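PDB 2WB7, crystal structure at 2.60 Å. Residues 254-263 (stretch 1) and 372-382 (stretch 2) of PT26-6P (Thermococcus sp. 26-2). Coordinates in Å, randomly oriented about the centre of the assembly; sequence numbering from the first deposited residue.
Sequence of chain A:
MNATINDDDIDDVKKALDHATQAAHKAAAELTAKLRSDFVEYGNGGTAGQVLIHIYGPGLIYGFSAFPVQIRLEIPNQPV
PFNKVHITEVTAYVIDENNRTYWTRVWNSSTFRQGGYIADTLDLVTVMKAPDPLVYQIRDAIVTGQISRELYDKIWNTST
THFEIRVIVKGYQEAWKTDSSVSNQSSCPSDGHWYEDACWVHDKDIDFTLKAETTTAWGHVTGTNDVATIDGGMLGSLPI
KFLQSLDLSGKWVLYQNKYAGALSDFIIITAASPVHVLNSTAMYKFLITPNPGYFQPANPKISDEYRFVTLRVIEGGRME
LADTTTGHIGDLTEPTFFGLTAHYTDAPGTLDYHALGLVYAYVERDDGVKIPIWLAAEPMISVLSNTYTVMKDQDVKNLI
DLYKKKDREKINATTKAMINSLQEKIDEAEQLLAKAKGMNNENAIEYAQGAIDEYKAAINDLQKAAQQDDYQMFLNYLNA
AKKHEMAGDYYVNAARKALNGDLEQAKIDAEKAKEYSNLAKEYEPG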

# COMPACT_ATOMS: atom_id res chain seq x y z
N LEU A 254 -0.08 -14.39 3.58
CA LEU A 254 -0.14 -12.94 3.46
C LEU A 254 -0.23 -12.62 1.99
O LEU A 254 0.37 -13.30 1.16
CB LEU A 254 1.11 -12.31 4.04
CG LEU A 254 1.26 -12.43 5.56
CD1 LEU A 254 2.41 -11.50 6.00
CD2 LEU A 254 -0.05 -12.09 6.30
N TYR A 255 -0.97 -11.59 1.64
CA TYR A 255 -1.02 -11.19 0.24
C TYR A 255 -0.26 -9.89 0.04
O TYR A 255 -0.21 -9.06 0.94
CB TYR A 255 -2.48 -11.07 -0.26
CG TYR A 255 -3.01 -12.34 -0.90
CD1 TYR A 255 -3.61 -13.34 -0.14
CD2 TYR A 255 -2.91 -12.54 -2.27
CE1 TYR A 255 -4.08 -14.49 -0.73
CE2 TYR A 255 -3.37 -13.67 -2.86
CZ TYR A 255 -3.96 -14.64 -2.10
OH TYR A 255 -4.42 -15.77 -2.73
N GLN A 256 0.35 -9.72 -1.12
CA GLN A 256 0.79 -8.39 -1.47
C GLN A 256 -0.50 -7.56 -1.60
O GLN A 256 -1.55 -8.08 -2.00
CB GLN A 256 1.57 -8.38 -2.79
CG GLN A 256 2.85 -9.21 -2.81
CD GLN A 256 3.91 -8.70 -1.86
OE1 GLN A 256 3.97 -7.51 -1.54
NE2 GLN A 256 4.75 -9.61 -1.38
N ASN A 257 -0.43 -6.28 -1.23
CA ASN A 257 -1.54 -5.36 -1.43
C ASN A 257 -1.10 -4.23 -2.35
O ASN A 257 0.05 -3.82 -2.31
CB ASN A 257 -1.98 -4.72 -0.11
CG ASN A 257 -2.85 -5.63 0.72
OD1 ASN A 257 -2.37 -6.28 1.65
ND2 ASN A 257 -4.13 -5.68 0.42
N LYS A 258 -2.02 -3.72 -3.16
CA LYS A 258 -1.80 -2.49 -3.88
C LYS A 258 -2.38 -1.36 -3.02
O LYS A 258 -3.51 -1.45 -2.56
CB LYS A 258 -2.53 -2.56 -5.22
CG LYS A 258 -1.92 -1.73 -6.33
CD LYS A 258 -2.97 -1.36 -7.37
CE LYS A 258 -4.10 -2.41 -7.48
NZ LYS A 258 -5.21 -1.98 -8.43
N TYR A 259 -1.61 -0.30 -2.78
CA TYR A 259 -2.04 0.76 -1.87
C TYR A 259 -2.25 2.09 -2.57
O TYR A 259 -1.54 2.40 -3.52
CB TYR A 259 -1.00 1.00 -0.79
CG TYR A 259 -0.75 -0.16 0.15
CD1 TYR A 259 0.35 -0.98 -0.02
CD2 TYR A 259 -1.60 -0.40 1.22
CE1 TYR A 259 0.59 -2.04 0.84
CE2 TYR A 259 -1.38 -1.44 2.09
CZ TYR A 259 -0.28 -2.26 1.90
OH TYR A 259 -0.04 -3.31 2.76
N ALA A 260 -3.21 2.88 -2.09
CA ALA A 260 -3.34 4.28 -2.45
C ALA A 260 -3.78 5.07 -1.22
O ALA A 260 -4.49 4.53 -0.37
CB ALA A 260 -4.34 4.46 -3.58
N GLY A 261 -3.36 6.33 -1.10
CA GLY A 261 -3.78 7.13 0.04
C GLY A 261 -2.69 7.42 1.07
O GLY A 261 -1.54 7.65 0.71
N ALA A 262 -3.06 7.42 2.34
CA ALA A 262 -2.17 7.87 3.41
C ALA A 262 -1.31 6.73 3.97
O ALA A 262 -1.33 6.45 5.17
CB ALA A 262 -2.98 8.52 4.51
N LEU A 263 -0.54 6.09 3.10
CA LEU A 263 0.19 4.90 3.51
C LEU A 263 1.25 5.18 4.57
O LEU A 263 1.61 4.29 5.34
CB LEU A 263 0.81 4.19 2.31
CG LEU A 263 1.43 2.81 2.59
CD1 LEU A 263 0.38 1.80 3.07
CD2 LEU A 263 2.13 2.31 1.33
N PRO A 372 -8.59 14.87 7.67
CA PRO A 372 -9.11 13.58 7.19
C PRO A 372 -8.09 12.82 6.34
O PRO A 372 -7.51 13.40 5.42
CB PRO A 372 -10.30 13.99 6.32
CG PRO A 372 -10.41 15.49 6.42
CD PRO A 372 -9.08 15.98 6.85
N ILE A 373 -7.87 11.55 6.63
CA ILE A 373 -7.01 10.74 5.78
C ILE A 373 -7.73 9.46 5.38
O ILE A 373 -8.65 9.01 6.08
CB ILE A 373 -5.71 10.37 6.48
CG1 ILE A 373 -6.00 9.83 7.87
CG2 ILE A 373 -4.79 11.58 6.55
CD1 ILE A 373 -4.78 9.31 8.56
N TRP A 374 -7.32 8.90 4.24
CA TRP A 374 -7.92 7.68 3.76
C TRP A 374 -6.85 6.73 3.25
O TRP A 374 -5.76 7.16 2.84
CB TRP A 374 -8.92 7.97 2.64
CG TRP A 374 -8.31 8.55 1.40
CD1 TRP A 374 -8.08 9.86 1.14
CD2 TRP A 374 -7.84 7.82 0.26
NE1 TRP A 374 -7.51 9.99 -0.10
CE2 TRP A 374 -7.35 8.76 -0.66
CE3 TRP A 374 -7.78 6.46 -0.07
CZ2 TRP A 374 -6.81 8.39 -1.88
CZ3 TRP A 374 -7.25 6.09 -1.30
CH2 TRP A 374 -6.77 7.06 -2.19
N LEU A 375 -7.16 5.44 3.29
CA LEU A 375 -6.31 4.42 2.69
C LEU A 375 -7.14 3.42 1.89
O LEU A 375 -8.27 3.06 2.28
CB LEU A 375 -5.50 3.68 3.75
CG LEU A 375 -4.44 2.71 3.21
CD1 LEU A 375 -3.27 3.45 2.65
CD2 LEU A 375 -3.95 1.80 4.32
N ALA A 376 -6.60 3.00 0.76
CA ALA A 376 -7.20 1.94 -0.02
C ALA A 376 -6.13 0.89 -0.20
O ALA A 376 -4.97 1.21 -0.48
CB ALA A 376 -7.67 2.47 -1.38
N ALA A 377 -6.50 -0.37 -0.01
CA ALA A 377 -5.54 -1.45 -0.14
C ALA A 377 -6.26 -2.60 -0.78
O ALA A 377 -7.30 -3.04 -0.28
CB ALA A 377 -4.99 -1.86 1.22
N GLU A 378 -5.73 -3.07 -1.90
CA GLU A 378 -6.36 -4.16 -2.62
C GLU A 378 -5.46 -5.39 -2.62
O GLU A 378 -4.37 -5.37 -3.20
CB GLU A 378 -6.74 -3.73 -4.03
CG GLU A 378 -7.09 -4.88 -4.93
CD GLU A 378 -7.56 -4.46 -6.32
OE1 GLU A 378 -7.63 -3.25 -6.59
OE2 GLU A 378 -7.86 -5.36 -7.14
N PRO A 379 -5.90 -6.47 -1.94
CA PRO A 379 -5.15 -7.72 -1.92
C PRO A 379 -5.01 -8.23 -3.33
O PRO A 379 -6.00 -8.30 -4.05
CB PRO A 379 -6.06 -8.65 -1.12
CG PRO A 379 -6.91 -7.76 -0.30
CD PRO A 379 -7.13 -6.53 -1.14
N MSE A 380 -3.79 -8.56 -3.73
CA MSE A 380 -3.53 -8.92 -5.11
C MSE A 380 -3.96 -10.36 -5.37
O MSE A 380 -3.15 -11.23 -5.69
CB MSE A 380 -2.05 -8.72 -5.41
CG MSE A 380 -1.64 -7.25 -5.34
SE MSE A 380 -2.44 -6.28 -6.78
CE MSE A 380 -1.06 -6.79 -8.02
N ILE A 381 -5.25 -10.62 -5.18
CA ILE A 381 -5.77 -11.97 -5.33
C ILE A 381 -6.17 -12.18 -6.77
O ILE A 381 -6.10 -11.27 -7.60
CB ILE A 381 -6.98 -12.24 -4.40
CG1 ILE A 381 -8.10 -11.21 -4.62
CG2 ILE A 381 -6.56 -12.23 -2.95
CD1 ILE A 381 -9.31 -11.73 -5.44
N SER A 382 -6.56 -13.40 -7.09
CA SER A 382 -7.18 -13.66 -8.37
C SER A 382 -8.23 -14.75 -8.17
O SER A 382 -7.98 -15.73 -7.46
CB SER A 382 -6.15 -14.13 -9.38
OG SER A 382 -6.81 -14.60 -10.54

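Two antiparallel strands, 257-261 and 372-379, pair edge to edge through a regular backbone ladder, and side chains on both faces and at both ends trim the fit; the two stretches together bury 830 Å², both sides summed. Two closed pairs form its centre. Lys258 N donates to Glu378 O (2.9 Å) and Glu378 N to Lys258 O (2.8 Å); one step along, Ala260 N reaches Ala376 O (2.9 Å) and Ala376 N reaches Ala260 O (2.8 Å). The ladder runs past both pairs, with Met380 N bonding Gln256 O at 2.9 Å and Ala262 N bonding Trp374 O at 2.8 Å.

Pro379 has no amide hydrogen to give, and it sits in a non-hydrogen-bonded pair with Asn257, where the ladder asks for none. On their face Tyr259 lies across from Ala377, whose small side chain leaves room for the ring: Tyr259 CD2 packs 3.7 Å from Ala377 CB.

The other face carries Lys258 beside Glu378, joined by a salt bridge whose hydrogen bond, Lys258 NZ to Glu378 OE1 at 3.3 Å, is weak. The aliphatic part of the lysine does further work, Lys258 CB lying 4.0 Å from SE of selenomethionine Met380. Ala260 and Ala376 follow on this face, and Ala260 CB also touches Trp374 CH2 at 3.8 Å.

Gly261 is a position that requires glycine. Its phi/psi of 108/-142 by itself calls for glycine, and a CB on Gly261 would fall 2.4 Å from Trp374 O. Gly261 CA instead sits over the Trp374 six-membered ring, 3.7 Å from its centroid, in a CH-pi contact. At the other end, Ile381 CG2 covers one face of the Tyr255 ring, 3.6 Å from the centroid. Apolar packing continues beyond Gly261, with Ala262 CB 3.8 Å from Ile373 CB and Leu263 CD1 4.0 Å from Leu375 CD1.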